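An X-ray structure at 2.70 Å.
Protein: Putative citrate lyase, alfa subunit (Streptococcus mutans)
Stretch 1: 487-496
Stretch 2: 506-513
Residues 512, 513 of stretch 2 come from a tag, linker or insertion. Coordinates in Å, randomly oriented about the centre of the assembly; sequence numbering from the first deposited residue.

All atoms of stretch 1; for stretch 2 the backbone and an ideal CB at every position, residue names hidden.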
# COMPACT_ATOMS: atom_id res chain seq x y z
N ILE A 487 39.23 -26.25 -6.65
CA ILE A 487 39.66 -24.86 -6.50
C ILE A 487 40.39 -24.70 -5.16
O ILE A 487 40.20 -25.50 -4.24
CB ILE A 487 38.48 -23.85 -6.53
CG1 ILE A 487 37.36 -24.36 -7.44
CG2 ILE A 487 38.95 -22.51 -7.05
CD1 ILE A 487 36.35 -25.24 -6.73
N GLN A 488 41.22 -23.66 -5.08
CA GLN A 488 41.98 -23.36 -3.87
C GLN A 488 41.24 -22.34 -3.00
O GLN A 488 41.31 -21.14 -3.27
CB GLN A 488 43.35 -22.79 -4.25
CG GLN A 488 44.15 -23.63 -5.24
CD GLN A 488 44.42 -25.03 -4.72
OE1 GLN A 488 45.01 -25.20 -3.65
NE2 GLN A 488 43.99 -26.03 -5.47
N TYR A 489 40.55 -22.82 -1.97
CA TYR A 489 39.80 -21.92 -1.08
C TYR A 489 40.59 -21.52 0.15
O TYR A 489 41.41 -22.28 0.65
CB TYR A 489 38.48 -22.55 -0.64
CG TYR A 489 37.43 -22.64 -1.74
CD1 TYR A 489 37.50 -23.62 -2.72
CD2 TYR A 489 36.37 -21.73 -1.79
CE1 TYR A 489 36.55 -23.70 -3.74
CE2 TYR A 489 35.42 -21.80 -2.81
CZ TYR A 489 35.51 -22.79 -3.78
OH TYR A 489 34.58 -22.87 -4.79
N GLY A 490 40.32 -20.31 0.64
CA GLY A 490 40.99 -19.81 1.82
C GLY A 490 40.26 -20.21 3.08
O GLY A 490 39.50 -21.18 3.08
N ASP A 491 40.48 -19.47 4.16
CA ASP A 491 39.84 -19.77 5.44
C ASP A 491 38.88 -18.68 5.87
O ASP A 491 38.19 -18.82 6.88
CB ASP A 491 40.90 -19.97 6.52
CG ASP A 491 41.40 -21.40 6.60
OD1 ASP A 491 40.60 -22.27 7.03
OD2 ASP A 491 42.57 -21.65 6.22
N LYS A 492 38.86 -17.59 5.11
CA LYS A 492 37.98 -16.49 5.44
C LYS A 492 36.59 -16.67 4.85
O LYS A 492 36.45 -16.99 3.67
CB LYS A 492 38.56 -15.16 4.94
CG LYS A 492 37.63 -13.98 5.17
CD LYS A 492 38.17 -12.68 4.62
CE LYS A 492 37.05 -11.66 4.44
NZ LYS A 492 36.23 -11.50 5.67
N ILE A 493 35.57 -16.46 5.67
CA ILE A 493 34.21 -16.58 5.21
C ILE A 493 33.84 -15.26 4.52
O ILE A 493 33.54 -14.26 5.17
CB ILE A 493 33.24 -16.81 6.36
CG1 ILE A 493 33.70 -18.02 7.18
CG2 ILE A 493 31.85 -17.00 5.82
CD1 ILE A 493 33.73 -19.32 6.40
N VAL A 494 33.89 -15.28 3.19
CA VAL A 494 33.58 -14.11 2.38
C VAL A 494 32.12 -13.65 2.45
O VAL A 494 31.84 -12.46 2.30
CB VAL A 494 33.96 -14.41 0.91
CG1 VAL A 494 32.96 -13.79 -0.04
CG2 VAL A 494 35.36 -13.88 0.65
N ALA A 495 31.21 -14.59 2.67
CA ALA A 495 29.79 -14.28 2.75
C ALA A 495 28.95 -15.43 3.33
O ALA A 495 29.32 -16.59 3.26
CB ALA A 495 29.28 -13.93 1.36
N LEU A 496 27.81 -15.08 3.91
CA LEU A 496 26.91 -16.08 4.45
C LEU A 496 25.67 -16.16 3.55
O LEU A 496 25.18 -15.14 3.05
CB LEU A 496 26.50 -15.68 5.87
CG LEU A 496 27.63 -15.41 6.89
CD1 LEU A 496 27.05 -14.94 8.22
CD2 LEU A 496 28.46 -16.67 7.10
N UNK A 506 24.28 -22.34 3.83
CA UNK A 506 25.65 -22.59 3.41
C UNK A 506 26.50 -21.33 3.61
O UNK A 506 26.03 -20.35 4.18
CB UNK A 506 25.69 -23.04 1.95
N UNK A 507 27.75 -21.37 3.16
CA UNK A 507 28.63 -20.21 3.27
C UNK A 507 29.54 -20.19 2.08
O UNK A 507 29.61 -21.16 1.33
CB UNK A 507 29.44 -20.23 4.57
N UNK A 508 30.25 -19.08 1.90
CA UNK A 508 31.16 -18.93 0.79
C UNK A 508 32.51 -18.46 1.31
O UNK A 508 32.59 -17.49 2.06
CB UNK A 508 30.60 -17.95 -0.25
N UNK A 509 33.56 -19.15 0.89
CA UNK A 509 34.91 -18.81 1.31
C UNK A 509 35.64 -18.04 0.22
O UNK A 509 35.19 -18.00 -0.93
CB UNK A 509 35.69 -20.07 1.68
N UNK A 510 36.75 -17.42 0.58
CA UNK A 510 37.53 -16.64 -0.37
C UNK A 510 38.30 -17.53 -1.33
O UNK A 510 38.54 -18.71 -1.07
CB UNK A 510 38.50 -15.72 0.37
N UNK A 511 38.67 -16.94 -2.47
CA UNK A 511 39.43 -17.64 -3.49
C UNK A 511 40.84 -17.07 -3.42
O UNK A 511 41.07 -15.88 -3.62
CB UNK A 511 38.81 -17.48 -4.88
N UNK A 512 41.80 -17.94 -3.10
CA UNK A 512 43.18 -17.52 -2.98
C UNK A 512 43.69 -16.91 -4.29
O UNK A 512 43.44 -17.45 -5.37
CB UNK A 512 44.06 -18.71 -2.57
N UNK A 513 44.41 -15.80 -4.19
CA UNK A 513 44.97 -15.11 -5.36
C UNK A 513 46.05 -15.96 -6.03
O UNK A 513 46.56 -16.88 -5.36
CB UNK A 513 45.55 -13.75 -4.95

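At position 506 the CA-to-CB bond points away, and nothing of stretch 1 lies near the ideal CB, so the contact leaves the choice wide open. The residue is Asp 506, which turns back on its own strand: it accepts a weak hydrogen bond from the backbone N of 507, 2.7 Å from Asp 506 OD1.

Position 507 pairs with Leu 496, and its CB lies on the same face of the sheet as that leucine. The ideal CB is 3.9 Å from Ala 495 O, but the side-chain neighbours are apolar, with Ile 493 CG2 at 4.2 Å and Leu 496 CD2 at 4.5 Å from that CB; valine, isoleucine or leucine would suit, and beta-branching favors the extended backbone. The residue is Val 507, whose CG1 packs 3.5 Å from Leu 496 CD2.

Position 508 pairs with Ala 495 through hydrogen bonds: the N of 508 donates to Ala 495 O (3.0 Å), and the O of 508 accepts from Ala 495 N (3.3 Å) and, weakly, from Val 494 N (2.8 Å). This doubled use of one carbonyl accompanies a bulge. Ala 495 and Val 494 offer apolar surface, so an aliphatic group of medium size fits. Val 508 fills the place, its CG1 4.2 Å from Val 494 CG1 and its CB 4.5 Å from Ala 495 CB.

At position 509 CA-to-CB leads away overall, yet the ideal CB is 3.7 Å from Lys 492 O and 3.9 Å from Tyr 489 CD2. A long chain could run outward past Ile 493 and the Gly 490 carbonyl; lysine, arginine, glutamine or methionine are plausible. It is Arg 509. Its CB meets the edge of the Tyr 489 ring, Ile 493 CD1 covers one face of the guanidinium (4.0 Å from Arg 509 NE), and Gly 490 O lies near the guanidinium plane, 3.7 Å from Arg 509 CD.

At position 510 CA-to-CB points sideways, the ideal CB 3.6 Å from Val 494 CG2. The backbone N of 510 donates to Lys 492 O (3.1 Å) and the O of 510 accepts from Gly 490 N (2.9 Å). The chain of stretch 1 turns a corner at Asp 491 and Lys 492, and Lys 492 N faces this side chain. Asparagine or aspartate would supply an acceptor with the reach. The residue is Asn 510: with chi1 at p, its end comes nearer stretch 1 and its OD1 accepts from Lys 492 N at 2.9 Å. The bare Gly 490 matters here, since an ideal CB on it would lie 2.1 Å from Asn 510 ND2, a clash.

Position 511 pairs with Tyr 489 on the same face, but its ideal CB has Gln 488 O no nearer than 4.7 Å. Many residues would do; beta-branched ones suit the strand. It is Val 511, with chi1 at t.

Positions 512 and 513 belong to an expression tag. The N of 512 donates to Gln 488 O (3.2 Å) and CB points toward stretch 1, where an apolar chain could cover Gly 490; Leu 512 does so, its CD2 3.9 Å from Gly 490 CA. Position 513 points away and touches nothing here; it is Glu 513.

Stretch 2 506-513: DVVRNVLE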
# COMPACT_ATOMS: atom_id res chain seq x y z
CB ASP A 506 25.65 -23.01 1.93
CG ASP A 506 26.98 -23.57 1.45
OD1 ASP A 506 27.85 -23.88 2.29
OD2 ASP A 506 27.14 -23.72 0.22
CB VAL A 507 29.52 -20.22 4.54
CG1 VAL A 507 28.68 -19.93 5.78
CG2 VAL A 507 30.22 -21.55 4.65
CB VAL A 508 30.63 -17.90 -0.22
CG1 VAL A 508 31.68 -17.60 -1.27
CG2 VAL A 508 29.38 -18.44 -0.87
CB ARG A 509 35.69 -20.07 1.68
CG ARG A 509 35.14 -20.74 2.93
CD ARG A 509 35.94 -21.96 3.35
NE ARG A 509 35.57 -22.43 4.69
CZ ARG A 509 34.43 -23.03 4.99
NH1 ARG A 509 33.52 -23.25 4.04
NH2 ARG A 509 34.20 -23.41 6.24
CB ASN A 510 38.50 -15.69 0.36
CG ASN A 510 39.52 -16.42 1.24
OD1 ASN A 510 39.17 -17.00 2.28
ND2 ASN A 510 40.77 -16.39 0.82
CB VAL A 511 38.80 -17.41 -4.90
CG1 VAL A 511 39.67 -17.99 -6.00
CG2 VAL A 511 37.43 -18.05 -4.96
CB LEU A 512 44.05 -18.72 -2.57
CG LEU A 512 43.73 -19.30 -1.19
CD1 LEU A 512 44.55 -20.55 -0.95
CD2 LEU A 512 44.01 -18.25 -0.12
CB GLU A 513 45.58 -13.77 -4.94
CG GLU A 513 44.65 -12.85 -4.16
CD GLU A 513 43.58 -12.19 -5.03
OE1 GLU A 513 42.76 -11.43 -4.46
OE2 GLU A 513 43.56 -12.43 -6.26
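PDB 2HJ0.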